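Local atomic coordinates of APC3568 protein (Geobacillus stearothermophilus, PDB entry 1RFZ), a protein that is of unknown function but belongs to the phosphatidylglycerophosphatase A family and may therefore remove phosphate from phosphatidylglycerophosphate. Residues D83-L86 against Q87-R91. Residues are numbered along the deposited sequence; the frame is centred on the assembly and turned at random.
Sequences DEPL and QSIIR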
ATOM      1  N   ASP A  83      10.485  22.377 -12.936  1.00 82.97           N
ATOM      2  CA  ASP A  83      11.936  22.248 -13.000  1.00 86.20           C
ATOM      3  C   ASP A  83      12.317  20.914 -13.641  1.00 87.55           C
ATOM      4  O   ASP A  83      11.539  19.953 -13.655  1.00 88.18           O
ATOM      5  CB  ASP A  83      12.565  22.308 -11.602  1.00 88.64           C
ATOM      6  CG  ASP A  83      12.362  23.645 -10.915  1.00 91.28           C
ATOM      7  OD1 ASP A  83      12.518  24.695 -11.578  1.00 94.26           O
ATOM      8  OD2 ASP A  83      12.060  23.645  -9.701  1.00 91.61           O
ATOM      9  N   GLU A  84      13.532  20.857 -14.164  1.00 87.58           N
ATOM     10  CA  GLU A  84      14.026  19.649 -14.797  1.00 84.60           C
ATOM     11  C   GLU A  84      14.917  18.887 -13.822  1.00 84.45           C
ATOM     12  O   GLU A  84      15.559  19.487 -12.957  1.00 81.13           O
ATOM     13  CB  GLU A  84      14.797  20.020 -16.062  1.00 80.47           C
ATOM     14  CG  GLU A  84      13.912  20.375 -17.252  1.00 77.67           C
ATOM     15  CD  GLU A  84      13.218  19.154 -17.847  1.00 76.76           C
ATOM     16  OE1 GLU A  84      12.651  19.254 -18.963  1.00 73.54           O
ATOM     17  OE2 GLU A  84      13.242  18.088 -17.193  1.00 75.44           O
ATOM     18  N   PRO A  85      14.985  17.553 -13.958  1.00 85.01           N
ATOM     19  CA  PRO A  85      14.308  16.701 -14.945  1.00 84.32           C
ATOM     20  C   PRO A  85      12.831  16.314 -14.728  1.00 83.94           C
ATOM     21  O   PRO A  85      12.274  15.557 -15.528  1.00 83.23           O
ATOM     22  CB  PRO A  85      15.204  15.472 -14.988  1.00 85.31           C
ATOM     23  CG  PRO A  85      15.657  15.348 -13.564  1.00 85.58           C
ATOM     24  CD  PRO A  85      15.999  16.779 -13.215  1.00 85.22           C
ATOM     25  N   LEU A  86      12.190  16.818 -13.676  1.00 83.16           N
ATOM     26  CA  LEU A  86      10.789  16.460 -13.432  1.00 81.73           C
ATOM     27  C   LEU A  86       9.867  16.870 -14.581  1.00 80.67           C
ATOM     28  O   LEU A  86       9.026  16.088 -15.038  1.00 78.27           O
ATOM     29  CB  LEU A  86      10.294  17.084 -12.116  1.00 81.45           C
ATOM     30  CG  LEU A  86      10.019  16.062 -11.001  1.00 81.12           C
ATOM     31  CD1 LEU A  86       9.497  16.748  -9.761  1.00 78.79           C
ATOM     32  CD2 LEU A  86       9.008  15.045 -11.491  1.00 80.16           C
ATOM     33  N   GLN A  87      10.041  18.107 -15.033  1.00 80.17           N
ATOM     34  CA  GLN A  87       9.256  18.677 -16.120  1.00 80.44           C
ATOM     35  C   GLN A  87       9.077  17.708 -17.287  1.00 80.95           C
ATOM     36  O   GLN A  87       7.967  17.245 -17.575  1.00 80.23           O
ATOM     37  CB  GLN A  87       9.939  19.967 -16.595  1.00 80.09           C
ATOM     38  CG  GLN A  87       9.501  20.510 -17.957  1.00 79.24           C
ATOM     39  CD  GLN A  87       8.097  21.080 -17.967  1.00 78.10           C
ATOM     40  OE1 GLN A  87       7.716  21.847 -17.077  1.00 77.14           O
ATOM     41  NE2 GLN A  87       7.325  20.723 -18.990  1.00 76.18           N
ATOM     42  N   SER A  88      10.184  17.404 -17.948  1.00 81.98           N
ATOM     43  CA  SER A  88      10.191  16.512 -19.096  1.00 83.87           C
ATOM     44  C   SER A  88       9.675  15.098 -18.792  1.00 85.45           C
ATOM     45  O   SER A  88       8.865  14.552 -19.550  1.00 84.18           O
ATOM     46  CB  SER A  88      11.603  16.450 -19.653  1.00 83.24           C
ATOM     47  OG  SER A  88      12.520  16.217 -18.596  1.00 82.88           O
ATOM     48  N   ILE A  89      10.143  14.512 -17.690  1.00 85.80           N
ATOM     49  CA  ILE A  89       9.718  13.165 -17.287  1.00 87.14           C
ATOM     50  C   ILE A  89       8.187  13.087 -17.192  1.00 87.18           C
ATOM     51  O   ILE A  89       7.544  12.216 -17.799  1.00 84.11           O
ATOM     52  CB  ILE A  89      10.312  12.777 -15.897  1.00 86.55           C
ATOM     53  CG1 ILE A  89      11.842  12.760 -15.954  1.00 87.27           C
ATOM     54  CG2 ILE A  89       9.791  11.408 -15.467  1.00 89.97           C
ATOM     55  CD1 ILE A  89      12.506  12.441 -14.625  1.00 84.10           C
ATOM     56  N   ILE A  90       7.622  14.011 -16.415  1.00 87.67           N
ATOM     57  CA  ILE A  90       6.185  14.092 -16.209  1.00 85.07           C
ATOM     58  C   ILE A  90       5.471  14.489 -17.489  1.00 85.66           C
ATOM     59  O   ILE A  90       4.430  13.922 -17.817  1.00 85.30           O
ATOM     60  CB  ILE A  90       5.830  15.118 -15.108  1.00 82.06           C
ATOM     61  CG1 ILE A  90       6.447  14.677 -13.782  1.00 81.70           C
ATOM     62  CG2 ILE A  90       4.309  15.258 -14.989  1.00 81.65           C
ATOM     63  CD1 ILE A  90       6.095  15.567 -12.621  1.00 79.80           C
ATOM     64  N   ARG A  91       6.022  15.461 -18.214  1.00 87.77           N
ATOM     65  CA  ARG A  91       5.371  15.879 -19.440  1.00 92.38           C
ATOM     66  C   ARG A  91       5.324  14.738 -20.447  1.00 95.44           C
ATOM     67  O   ARG A  91       4.313  14.542 -21.131  1.00 98.04           O
ATOM     68  CB  ARG A  91       6.059  17.086 -20.058  1.00 92.25           C
ATOM     69  CG  ARG A  91       5.189  17.691 -21.135  1.00 90.95           C
ATOM     70  CD  ARG A  91       5.489  19.148 -21.376  1.00 92.93           C
ATOM     71  NE  ARG A  91       4.473  19.738 -22.242  1.00 95.51           N
ATOM     72  CZ  ARG A  91       4.497  20.992 -22.678  1.00 97.53           C
ATOM     73  NH1 ARG A  91       5.492  21.800 -22.323  1.00 99.11           N
ATOM     74  NH2 ARG A  91       3.532  21.437 -23.475  1.00 98.16           N
TER
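E84 turns its carboxylate back over S88, where both oxygens meet the same backbone N-H. The bonds from S88 N to E84 OE1 and OE2 are weak, each 3.2 Å long, the one to OE2 being the straighter at 162°. The bend at chi2 (-72°) folds the E84 chain back from the loop toward the helix. S88 OG also appears to donate to E84 OE2, but the modelled separation is implausibly short, so this bond is doubtful. Just before this, Q87 N donates to D83 O at 2.7 Å.

The segment is a worked example of how a helix starts: the loop after helix 61-76, with a cis peptide bond before P85, supplies D83 O, the E84 carboxylate and P85 O as acceptors, and L86, the first residue of helix 86-92, supplies the next. I89 N donates to P85 O, whose position in the model is less sure, and I90 N closes on L86 O at 2.9 Å with a nearly straight N-H (170°). The carboxylate thus serves an amide beside those paired with carbonyls, and the positive end of the helix dipole would probably favour its charge there.

On the apolar side, I89 CD1 lies 4.1 Å from P85 CB; shortening I89 to an alanine here would remove CD1 and is likely to leave P85 CB without this apolar partner. Q87 directs its side-chain amide elsewhere, NE2 to A77 O and OE1 weakly to L82 N. D83 OD2 has a weak bond to Q72 of a neighbouring subunit, and I90 O accepts a bond from T143.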